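Local coordinates for protein endo-beta-1,4-mannanase (Alicyclobacillus acidocaldarius, PDB 4CD6) that hydrolyses internal beta-1,4-mannosidic linkages in mannans, as an endo-acting TIM-barrel enzyme of glycoside hydrolase family 113, at residues Phe146-Glu151 / Gly175-Asn180; Cys181-Glu186 / Ala202-Asp207; Val195-Ser200 / Pro226-Glu231. All coordinates share one frame; numbering follows the deposited sequence.

Contact 1 of 3, residues Phe146-Glu151 / Gly175-Asn180; sequences FCVGCE and GLVTYN. With IFM (5-hydroxymethyl-3,4-dihydroxypiperidine), chain B.
Phe146-Cys150 and Leu176-Asn180 run alongside each other as parallel strands, their axes 4.7 Å apart at closest and 21° from aligned, and five backbone hydrogen bonds tie the segments, from Phe146 N to Leu176 O at one end to Glu151 N to Asn180 O at the other. Phe146 pairs with Val177 and Cys147 with Thr178, but the register has slipped by one when Cys150 meets Asn180, so a beta bulge lies in between, around Val148 and Gly149. Asn180 N closes it by bonding to Gly149 O at 2.9 Å. The Tyr179 ring comes up against this spot: with CG anti to the backbone N (chi1 172°) it swings back toward Gly149, and CD1 comes to 3.5 Å from Gly149 O. A beta-carbon on Gly149 would come too close to CE1 of this ring, which is consistent with a glycine there. Val148 wedges in beside it, CG2 near the plane of the Tyr179 ring at its edge and 4.0 Å from Tyr179 CB. Its other methyl, CG1, meets Val177 CG1 at 3.4 Å, tight for two carbons, the side chains crossing at about a right angle. On the face carrying Cys147 and Thr178, Cys147 SG rests 3.8 Å from Asn180 CB. Past the strand, Glu151 extends to the bound piperidine IFM, whose N donates to OE2 at 2.6 Å; Ser201 and Trp103 also hold this carboxylate. Tyr179 OH bonds to Glu156 and Met152 N. Cys150 and Asn180 look into the barrel, toward Glu231 of strand 227-232, whereas Val148 packs outward on Ile166 and Val169 of helix 159-172, the helix of this beta-alpha-beta crossover.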
loop_
_atom_site.group_PDB
_atom_site.type_symbol
_atom_site.label_atom_id
_atom_site.label_comp_id
_atom_site.label_asym_id
_atom_site.label_seq_id
_atom_site.Cartn_x
_atom_site.Cartn_y
_atom_site.Cartn_z
ATOM N N PHE A 146 -6.172 -8.177 3.209
ATOM C CA PHE A 146 -6.269 -7.074 4.158
ATOM C C PHE A 146 -4.844 -6.731 4.599
ATOM O O PHE A 146 -4.051 -7.619 4.938
ATOM C CB PHE A 146 -7.143 -7.463 5.380
ATOM C CG PHE A 146 -7.358 -6.347 6.363
ATOM C CD1 PHE A 146 -8.281 -5.342 6.086
ATOM C CD2 PHE A 146 -6.648 -6.295 7.562
ATOM C CE1 PHE A 146 -8.487 -4.307 6.971
ATOM C CE2 PHE A 146 -6.857 -5.255 8.469
ATOM C CZ PHE A 146 -7.764 -4.249 8.168
ATOM N N CYS A 147 -4.514 -5.441 4.557
ATOM C CA CYS A 147 -3.213 -4.953 4.989
ATOM C C CYS A 147 -3.351 -4.298 6.394
ATOM O O CYS A 147 -3.990 -3.248 6.542
ATOM C CB CYS A 147 -2.659 -3.943 3.974
ATOM S SG CYS A 147 -1.012 -3.381 4.417
ATOM N N VAL A 148 -2.721 -4.907 7.392
ATOM C CA VAL A 148 -2.875 -4.503 8.814
ATOM C C VAL A 148 -2.034 -3.294 9.224
ATOM O O VAL A 148 -2.222 -2.723 10.314
ATOM C CB VAL A 148 -2.651 -5.675 9.782
ATOM C CG1 VAL A 148 -3.582 -6.822 9.455
ATOM C CG2 VAL A 148 -1.208 -6.178 9.781
ATOM N N GLY A 149 -1.112 -2.882 8.365
ATOM C CA GLY A 149 -0.351 -1.687 8.624
ATOM C C GLY A 149 0.609 -1.355 7.509
ATOM O O GLY A 149 0.928 -2.205 6.651
ATOM N N CYS A 150 1.087 -0.116 7.552
ATOM C CA CYS A 150 1.879 0.458 6.494
ATOM C C CYS A 150 2.951 1.395 7.035
ATOM O O CYS A 150 2.644 2.476 7.551
ATOM C CB CYS A 150 0.956 1.226 5.548
ATOM S SG CYS A 150 1.801 1.944 4.163
ATOM N N GLU A 151 4.207 0.980 6.937
ATOM C CA GLU A 151 5.352 1.861 7.225
ATOM C C GLU A 151 5.441 2.327 8.680
ATOM O O GLU A 151 5.927 3.426 8.971
ATOM C CB GLU A 151 5.341 3.070 6.276
ATOM C CG GLU A 151 5.528 2.723 4.814
ATOM C CD GLU A 151 5.385 3.882 3.877
ATOM O OE1 GLU A 151 5.428 5.044 4.352
ATOM O OE2 GLU A 151 5.278 3.610 2.649
ATOM N N GLY A 175 -9.466 -13.809 5.124
ATOM C CA GLY A 175 -8.647 -13.796 3.927
ATOM C C GLY A 175 -7.162 -13.624 4.191
ATOM O O GLY A 175 -6.686 -13.740 5.302
ATOM N N LEU A 176 -6.428 -13.337 3.141
ATOM C CA LEU A 176 -5.000 -13.125 3.258
ATOM C C LEU A 176 -4.667 -11.868 4.057
ATOM O O LEU A 176 -5.243 -10.783 3.827
ATOM C CB LEU A 176 -4.379 -13.015 1.858
ATOM C CG LEU A 176 -4.377 -14.316 1.061
ATOM C CD1 LEU A 176 -4.037 -14.015 -0.380
ATOM C CD2 LEU A 176 -3.387 -15.298 1.645
ATOM N N VAL A 177 -3.719 -11.992 4.979
ATOM C CA VAL A 177 -3.280 -10.825 5.748
ATOM C C VAL A 177 -1.815 -10.494 5.468
ATOM O O VAL A 177 -0.963 -11.352 5.460
ATOM C CB VAL A 177 -3.521 -11.028 7.241
ATOM C CG1 VAL A 177 -2.913 -9.893 8.049
ATOM C CG2 VAL A 177 -5.029 -11.154 7.497
ATOM N N THR A 178 -1.532 -9.221 5.205
ATOM C CA THR A 178 -0.143 -8.772 5.093
ATOM C C THR A 178 0.109 -7.583 6.010
ATOM O O THR A 178 -0.857 -6.912 6.460
ATOM C CB THR A 178 0.251 -8.435 3.644
ATOM O OG1 THR A 178 1.674 -8.303 3.591
ATOM C CG2 THR A 178 -0.448 -7.137 3.143
ATOM N N TYR A 179 1.381 -7.373 6.337
ATOM C CA TYR A 179 1.861 -6.124 6.945
ATOM C C TYR A 179 2.871 -5.542 5.981
ATOM O O TYR A 179 3.696 -6.274 5.463
ATOM C CB TYR A 179 2.511 -6.333 8.341
ATOM C CG TYR A 179 3.157 -5.065 8.845
ATOM C CD1 TYR A 179 2.379 -4.001 9.300
ATOM C CD2 TYR A 179 4.536 -4.919 8.861
ATOM C CE1 TYR A 179 2.976 -2.798 9.686
ATOM C CE2 TYR A 179 5.137 -3.740 9.240
ATOM C CZ TYR A 179 4.345 -2.685 9.702
ATOM O OH TYR A 179 4.924 -1.482 10.054
ATOM N N ASN A 180 2.792 -4.225 5.755
ATOM C CA ASN A 180 3.608 -3.492 4.771
ATOM C C ASN A 180 4.611 -2.641 5.520
ATOM O O ASN A 180 4.244 -1.628 6.147
ATOM C CB ASN A 180 2.640 -2.703 3.894
ATOM C CG ASN A 180 3.266 -1.607 3.024
ATOM O OD1 ASN A 180 4.487 -1.423 2.848
ATOM N ND2 ASN A 180 2.373 -0.931 2.376
HETATM O O4 IFM B . 2.108 8.628 -0.521
HETATM C C4 IFM B . 3.082 7.989 0.326
HETATM C C3 IFM B . 2.332 7.141 1.344
HETATM O O3 IFM B . 1.668 8.029 2.255
HETATM C C2 IFM B . 3.211 6.131 2.100
HETATM N N IFM B . 4.270 5.573 1.253
HETATM C C1 IFM B . 5.022 6.437 0.331
HETATM C C5 IFM B . 4.017 7.157 -0.553
HETATM C C6 IFM B . 4.678 7.944 -1.686
HETATM O O6 IFM B . 5.474 9.050 -1.237
#

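Contact 2 of 3, residues Cys181-Glu186 / Ala202-Asp207; sequences CNHGRE and AYYPID. With IFM (5-hydroxymethyl-3,4-dihydroxypiperidine), chain B.
Tyr204 and Glu186 approach from opposite directions and meet through a short hydrogen bond, Tyr204 OH donating to Glu186 OE2 at 2.6 Å. The carboxylate takes it on the syn side and lies nearly coplanar with the phenol ring, 10° between the planes. The same hydroxyl accepts from Gly184 N at 3.2 Å, and that N-H also makes a weak bond to Glu186 OE1. Arg212 joins the cluster, bonding to Tyr204 OH and forming a salt bridge with Glu186 OE1, and Ser200 OG bonds to Glu186 OE2. Gly184 takes the positive-phi corner of a type II beta turn from Asn182 to Arg185, a position that favours glycine. In the TIM barrel, this turn and 202-207 are neighbouring loops at the C-terminal mouth, after strands 176-182 and 197-201. The aromatic contacts centre on His183, whose CB sits over the Tyr204 face in a CH-pi contact, 4.0 Å from the ring centroid. Its imidazole turns an edge to that face, the planes at 74°, while Tyr203 O lies over one of its own faces. A phenylalanine in place of Tyr204 would probably leave Gly184 N with its weak bond to Glu186 alone and Arg212 without the hydroxyl it shares. Against the ligand, Tyr203 makes van der Waals contact, CE2 lying 3.5 Å from IFM C1, and its OH bonds to Glu231.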
loop_
_atom_site.group_PDB
_atom_site.type_symbol
_atom_site.label_atom_id
_atom_site.label_comp_id
_atom_site.label_asym_id
_atom_site.label_seq_id
_atom_site.Cartn_x
_atom_site.Cartn_y
_atom_site.Cartn_z
ATOM N N CYS A 181 5.873 -3.079 5.536
ATOM C CA CYS A 181 6.909 -2.349 6.219
ATOM C C CYS A 181 7.543 -1.367 5.227
ATOM O O CYS A 181 7.314 -1.466 4.037
ATOM C CB CYS A 181 7.953 -3.294 6.788
ATOM S SG CYS A 181 9.014 -4.089 5.580
ATOM N N ASN A 182 8.309 -0.407 5.730
ATOM C CA ASN A 182 9.009 0.515 4.864
ATOM C C ASN A 182 10.203 -0.166 4.221
ATOM O O ASN A 182 10.745 -1.117 4.755
ATOM C CB ASN A 182 9.510 1.681 5.688
ATOM C CG ASN A 182 9.763 2.902 4.848
ATOM O OD1 ASN A 182 9.278 2.995 3.729
ATOM N ND2 ASN A 182 10.574 3.806 5.357
ATOM N N HIS A 183 10.663 0.350 3.098
ATOM C CA HIS A 183 11.936 -0.097 2.582
ATOM C C HIS A 183 13.030 -0.024 3.648
ATOM O O HIS A 183 13.085 0.910 4.474
ATOM C CB HIS A 183 12.325 0.690 1.353
ATOM C CG HIS A 183 12.547 2.136 1.625
ATOM N ND1 HIS A 183 11.532 3.065 1.590
ATOM C CD2 HIS A 183 13.660 2.799 1.994
ATOM C CE1 HIS A 183 12.024 4.253 1.894
ATOM N NE2 HIS A 183 13.308 4.118 2.154
ATOM N N GLY A 184 13.877 -1.051 3.650
ATOM C CA GLY A 184 14.931 -1.215 4.620
ATOM C C GLY A 184 14.523 -1.815 5.956
ATOM O O GLY A 184 15.371 -1.946 6.848
ATOM N N ARG A 185 13.230 -2.127 6.124
ATOM C CA ARG A 185 12.758 -2.709 7.352
ATOM C C ARG A 185 12.428 -4.174 7.227
ATOM O O ARG A 185 12.134 -4.787 8.254
ATOM C CB ARG A 185 11.511 -1.964 7.868
ATOM C CG ARG A 185 11.812 -0.541 8.252
ATOM C CD ARG A 185 12.684 -0.460 9.489
ATOM N NE ARG A 185 11.997 -1.066 10.630
ATOM C CZ ARG A 185 12.548 -1.410 11.787
ATOM N NH1 ARG A 185 13.839 -1.209 12.020
ATOM N NH2 ARG A 185 11.778 -1.980 12.729
ATOM N N GLU A 186 12.509 -4.739 6.015
ATOM C CA GLU A 186 12.094 -6.134 5.786
ATOM C C GLU A 186 12.753 -7.124 6.739
ATOM O O GLU A 186 12.075 -8.049 7.259
ATOM C CB GLU A 186 12.358 -6.544 4.330
ATOM C CG GLU A 186 11.544 -5.768 3.284
ATOM C CD GLU A 186 12.216 -4.504 2.730
ATOM O OE1 GLU A 186 13.074 -3.903 3.416
ATOM O OE2 GLU A 186 11.895 -4.173 1.570
ATOM N N ALA A 202 8.636 -0.543 -1.356
ATOM C CA ALA A 202 9.956 -0.797 -1.954
ATOM C C ALA A 202 10.425 0.359 -2.811
ATOM O O ALA A 202 10.713 0.215 -4.013
ATOM C CB ALA A 202 9.918 -2.090 -2.747
ATOM N N TYR A 203 10.525 1.513 -2.171
ATOM C CA TYR A 203 10.926 2.762 -2.856
ATOM C C TYR A 203 12.450 2.817 -2.864
ATOM O O TYR A 203 13.062 3.667 -2.231
ATOM C CB TYR A 203 10.317 3.973 -2.145
ATOM C CG TYR A 203 8.810 4.042 -2.255
ATOM C CD1 TYR A 203 8.195 4.462 -3.441
ATOM C CD2 TYR A 203 7.994 3.734 -1.171
ATOM C CE1 TYR A 203 6.824 4.538 -3.560
ATOM C CE2 TYR A 203 6.613 3.797 -1.286
ATOM C CZ TYR A 203 6.040 4.206 -2.469
ATOM O OH TYR A 203 4.683 4.274 -2.583
ATOM N N TYR A 204 13.065 1.875 -3.579
ATOM C CA TYR A 204 14.522 1.815 -3.695
ATOM C C TYR A 204 15.000 2.720 -4.822
ATOM O O TYR A 204 14.457 2.666 -5.912
ATOM C CB TYR A 204 15.036 0.363 -3.869
ATOM C CG TYR A 204 14.760 -0.469 -2.612
ATOM C CD1 TYR A 204 15.474 -0.227 -1.427
ATOM C CD2 TYR A 204 13.785 -1.471 -2.607
ATOM C CE1 TYR A 204 15.196 -0.934 -0.263
ATOM C CE2 TYR A 204 13.507 -2.204 -1.449
ATOM C CZ TYR A 204 14.203 -1.933 -0.286
ATOM O OH TYR A 204 13.932 -2.635 0.876
ATOM N N PRO A 205 16.009 3.578 -4.556
ATOM C CA PRO A 205 16.533 4.375 -5.668
ATOM C C PRO A 205 16.975 3.474 -6.821
ATOM O O PRO A 205 17.345 2.300 -6.620
ATOM C CB PRO A 205 17.731 5.116 -5.044
ATOM C CG PRO A 205 17.442 5.161 -3.581
ATOM C CD PRO A 205 16.716 3.872 -3.289
ATOM N N ILE A 206 16.901 4.014 -8.021
ATOM C CA ILE A 206 17.317 3.287 -9.210
ATOM C C ILE A 206 18.606 2.485 -9.000
ATOM O O ILE A 206 18.646 1.298 -9.328
ATOM C CB ILE A 206 17.484 4.242 -10.402
ATOM C CG1 ILE A 206 16.117 4.728 -10.864
ATOM C CG2 ILE A 206 18.220 3.556 -11.568
ATOM C CD1 ILE A 206 16.192 5.748 -11.992
ATOM N N ASP A 207 19.653 3.104 -8.463
ATOM C CA ASP A 207 20.950 2.398 -8.384
ATOM C C ASP A 207 21.064 1.376 -7.235
ATOM O O ASP A 207 22.091 0.703 -7.140
ATOM C CB ASP A 207 22.155 3.377 -8.431
ATOM C CG ASP A 207 22.327 4.217 -7.155
ATOM O OD1 ASP A 207 21.443 4.207 -6.258
ATOM O OD2 ASP A 207 23.371 4.914 -7.063
HETATM O O4 IFM B . 2.108 8.628 -0.521
HETATM C C4 IFM B . 3.082 7.989 0.326
HETATM C C3 IFM B . 2.332 7.141 1.344
HETATM O O3 IFM B . 1.668 8.029 2.255
HETATM C C2 IFM B . 3.211 6.131 2.100
HETATM N N IFM B . 4.270 5.573 1.253
HETATM C C1 IFM B . 5.022 6.437 0.331
HETATM C C5 IFM B . 4.017 7.157 -0.553
HETATM C C6 IFM B . 4.678 7.944 -1.686
HETATM O O6 IFM B . 5.474 9.050 -1.237
#

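Contact 3 of 3, residues Val195-Ser200 / Pro226-Glu231; sequences VDLISS and PLFFME. With IFM (5-hydroxymethyl-3,4-dihydroxypiperidine), chain B.
Ile198 and Leu227 lie side by side on neighbouring parallel strands of the TIM barrel, the two strands of a beta-alpha-beta unit whose crossover is helix 209-223. The pairing runs on evenly through Ser199 with Phe228 and Ser200 with Phe229, held by Ile198 N to Pro226 O, Phe228 N to Ile198 O and Ser200 N to Phe228 O. Outward, Ile198 CG2 touches Leu227 CD1 at 3.8 Å, and Val219 and Ala220 of that helix pack on the pair. On the inward face, shared with Ser199, the Phe228 side chain can be followed to its tip. From CB, a chi1 of 77° places CG between the backbone N and the carbonyl carbon, which tips the ring toward the partner strand. CD1 then passes 3.8 Å from Ile198 O. CE1 has two neighbours: Leu197 CB at the ring edge, in plane, at 3.9 Å, and Ser199 CB over one face. At the tip, CZ still feels that same Ser199 carbon, whose CH-pi contact lies 17° off the ring normal. Next along, Met230 presses on Ser199, Met230 CG packed closely against Ser199 CB. Ser199 OG is bonded to Thr178 OG1 and Tyr179 O on the neighbouring strand. The chain turns a corner at Met230 and Glu231, and Ser200 O spans it, accepting a weak bond from Met230 N. Glu231 N donates to the same Ser200 O in an almost straight bond, 3.2 Å and 175°. Beyond the corner Glu231 stretches out into the active-site pocket. Lys93 forms a salt bridge with its OE2; its OE1, the partner of Tyr203, takes the N-H of the piperidine, IFM N to Glu231 OE1 being 2.7 Å.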
loop_
_atom_site.group_PDB
_atom_site.type_symbol
_atom_site.label_atom_id
_atom_site.label_comp_id
_atom_site.label_asym_id
_atom_site.label_seq_id
_atom_site.Cartn_x
_atom_site.Cartn_y
_atom_site.Cartn_z
ATOM N N VAL A 195 1.627 -12.961 9.966
ATOM C CA VAL A 195 0.920 -12.641 8.716
ATOM C C VAL A 195 1.189 -13.711 7.623
ATOM O O VAL A 195 2.027 -14.573 7.772
ATOM C CB VAL A 195 1.289 -11.218 8.205
ATOM C CG1 VAL A 195 0.979 -10.169 9.276
ATOM C CG2 VAL A 195 2.735 -11.139 7.769
ATOM N N ASP A 196 0.488 -13.620 6.511
ATOM C CA ASP A 196 0.559 -14.615 5.457
ATOM C C ASP A 196 1.572 -14.275 4.387
ATOM O O ASP A 196 2.156 -15.169 3.767
ATOM C CB ASP A 196 -0.813 -14.756 4.795
ATOM C CG ASP A 196 -1.894 -15.171 5.768
ATOM O OD1 ASP A 196 -1.638 -16.084 6.579
ATOM O OD2 ASP A 196 -3.007 -14.613 5.711
ATOM N N LEU A 197 1.764 -12.973 4.154
ATOM C CA LEU A 197 2.674 -12.497 3.122
ATOM C C LEU A 197 3.468 -11.344 3.718
ATOM O O LEU A 197 2.910 -10.505 4.437
ATOM C CB LEU A 197 1.889 -11.977 1.918
ATOM C CG LEU A 197 1.063 -12.990 1.146
ATOM C CD1 LEU A 197 -0.132 -12.316 0.508
ATOM C CD2 LEU A 197 1.961 -13.664 0.105
ATOM N N ILE A 198 4.756 -11.329 3.448
ATOM C CA ILE A 198 5.639 -10.242 3.842
ATOM C C ILE A 198 5.486 -9.199 2.733
ATOM O O ILE A 198 5.483 -9.541 1.549
ATOM C CB ILE A 198 7.111 -10.704 3.916
ATOM C CG1 ILE A 198 7.320 -11.742 5.025
ATOM C CG2 ILE A 198 8.032 -9.524 4.134
ATOM C CD1 ILE A 198 8.687 -12.381 5.034
ATOM N N SER A 199 5.344 -7.929 3.080
ATOM C CA SER A 199 5.334 -6.909 2.035
ATOM C C SER A 199 6.025 -5.637 2.472
ATOM O O SER A 199 6.178 -5.366 3.676
ATOM C CB SER A 199 3.942 -6.590 1.504
ATOM O OG SER A 199 3.177 -5.916 2.474
ATOM N N SER A 200 6.459 -4.875 1.463
ATOM C CA SER A 200 7.193 -3.657 1.750
ATOM C C SER A 200 6.878 -2.529 0.776
ATOM O O SER A 200 6.284 -2.748 -0.287
ATOM C CB SER A 200 8.680 -3.920 1.824
ATOM O OG SER A 200 9.218 -4.139 0.538
ATOM N N PRO A 226 6.225 -16.004 1.314
ATOM C CA PRO A 226 6.418 -15.160 0.135
ATOM C C PRO A 226 6.500 -13.687 0.482
ATOM O O PRO A 226 5.969 -13.244 1.507
ATOM C CB PRO A 226 5.162 -15.419 -0.699
ATOM C CG PRO A 226 4.577 -16.653 -0.140
ATOM C CD PRO A 226 4.884 -16.584 1.315
ATOM N N LEU A 227 7.142 -12.954 -0.408
ATOM C CA LEU A 227 7.366 -11.517 -0.282
ATOM C C LEU A 227 6.892 -10.786 -1.507
ATOM O O LEU A 227 7.224 -11.177 -2.628
ATOM C CB LEU A 227 8.848 -11.231 -0.039
ATOM C CG LEU A 227 9.253 -9.794 0.294
ATOM C CD1 LEU A 227 10.481 -9.731 1.199
ATOM C CD2 LEU A 227 9.467 -8.935 -0.936
ATOM N N PHE A 228 6.164 -9.672 -1.299
ATOM C CA PHE A 228 5.808 -8.808 -2.420
ATOM C C PHE A 228 5.929 -7.345 -2.036
ATOM O O PHE A 228 6.222 -7.009 -0.894
ATOM C CB PHE A 228 4.459 -9.149 -3.041
ATOM C CG PHE A 228 3.262 -8.681 -2.269
ATOM C CD1 PHE A 228 2.823 -9.358 -1.166
ATOM C CD2 PHE A 228 2.539 -7.589 -2.704
ATOM C CE1 PHE A 228 1.692 -8.925 -0.467
ATOM C CE2 PHE A 228 1.414 -7.161 -2.025
ATOM C CZ PHE A 228 0.980 -7.832 -0.915
ATOM N N PHE A 229 5.710 -6.478 -3.007
ATOM C CA PHE A 229 5.798 -5.033 -2.746
ATOM C C PHE A 229 4.385 -4.475 -2.643
ATOM O O PHE A 229 3.657 -4.480 -3.628
ATOM C CB PHE A 229 6.572 -4.359 -3.854
ATOM C CG PHE A 229 7.989 -4.883 -4.038
ATOM C CD1 PHE A 229 8.751 -5.325 -2.964
ATOM C CD2 PHE A 229 8.573 -4.859 -5.305
ATOM C CE1 PHE A 229 10.063 -5.783 -3.145
ATOM C CE2 PHE A 229 9.864 -5.291 -5.485
ATOM C CZ PHE A 229 10.614 -5.742 -4.405
ATOM N N MET A 230 3.986 -4.057 -1.424
ATOM C CA MET A 230 2.656 -3.494 -1.237
ATOM C C MET A 230 2.607 -2.046 -1.700
ATOM O O MET A 230 1.533 -1.554 -1.995
ATOM C CB MET A 230 2.173 -3.578 0.213
ATOM C CG MET A 230 1.168 -4.698 0.520
ATOM S SD MET A 230 -0.371 -4.607 -0.430
ATOM C CE MET A 230 -0.799 -2.915 -0.221
ATOM N N GLU A 231 3.751 -1.389 -1.776
ATOM C CA GLU A 231 3.847 -0.125 -2.525
ATOM C C GLU A 231 5.136 -0.146 -3.302
ATOM O O GLU A 231 6.189 -0.486 -2.780
ATOM C CB GLU A 231 3.893 1.121 -1.626
ATOM C CG GLU A 231 2.742 1.290 -0.684
ATOM C CD GLU A 231 2.750 2.638 0.023
ATOM O OE1 GLU A 231 3.474 3.573 -0.399
ATOM O OE2 GLU A 231 2.001 2.764 1.009
HETATM O O4 IFM B . 2.108 8.628 -0.521
HETATM C C4 IFM B . 3.082 7.989 0.326
HETATM C C3 IFM B . 2.332 7.141 1.344
HETATM O O3 IFM B . 1.668 8.029 2.255
HETATM C C2 IFM B . 3.211 6.131 2.100
HETATM N N IFM B . 4.270 5.573 1.253
HETATM C C1 IFM B . 5.022 6.437 0.331
HETATM C C5 IFM B . 4.017 7.157 -0.553
HETATM C C6 IFM B . 4.678 7.944 -1.686
HETATM O O6 IFM B . 5.474 9.050 -1.237
#

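The three contacts follow one arc of the barrel wall and meet at the ligand. Contacts 1 and 3, centres about 8 Å apart, are stitched through adjacent strands by Thr178 OG1 to Leu197 O (2.7 Å) and Val177 N to Asp196 OD2 (2.8 Å). Contact 2, its centre about 12 Å from that of contact 3, sits above at the mouth, where Tyr203 OH reaches Glu231 OE1 at 2.6 Å and Ala202 N reaches Glu231 O at 2.8 Å. Contacts 1 and 3 each present a glutamate to IFM N, at the C-terminal ends of strands 145-150 and 227-232, consistent with the catalytic pair of clan GH-A glycosidases; contact 2 adds the Tyr203 ring.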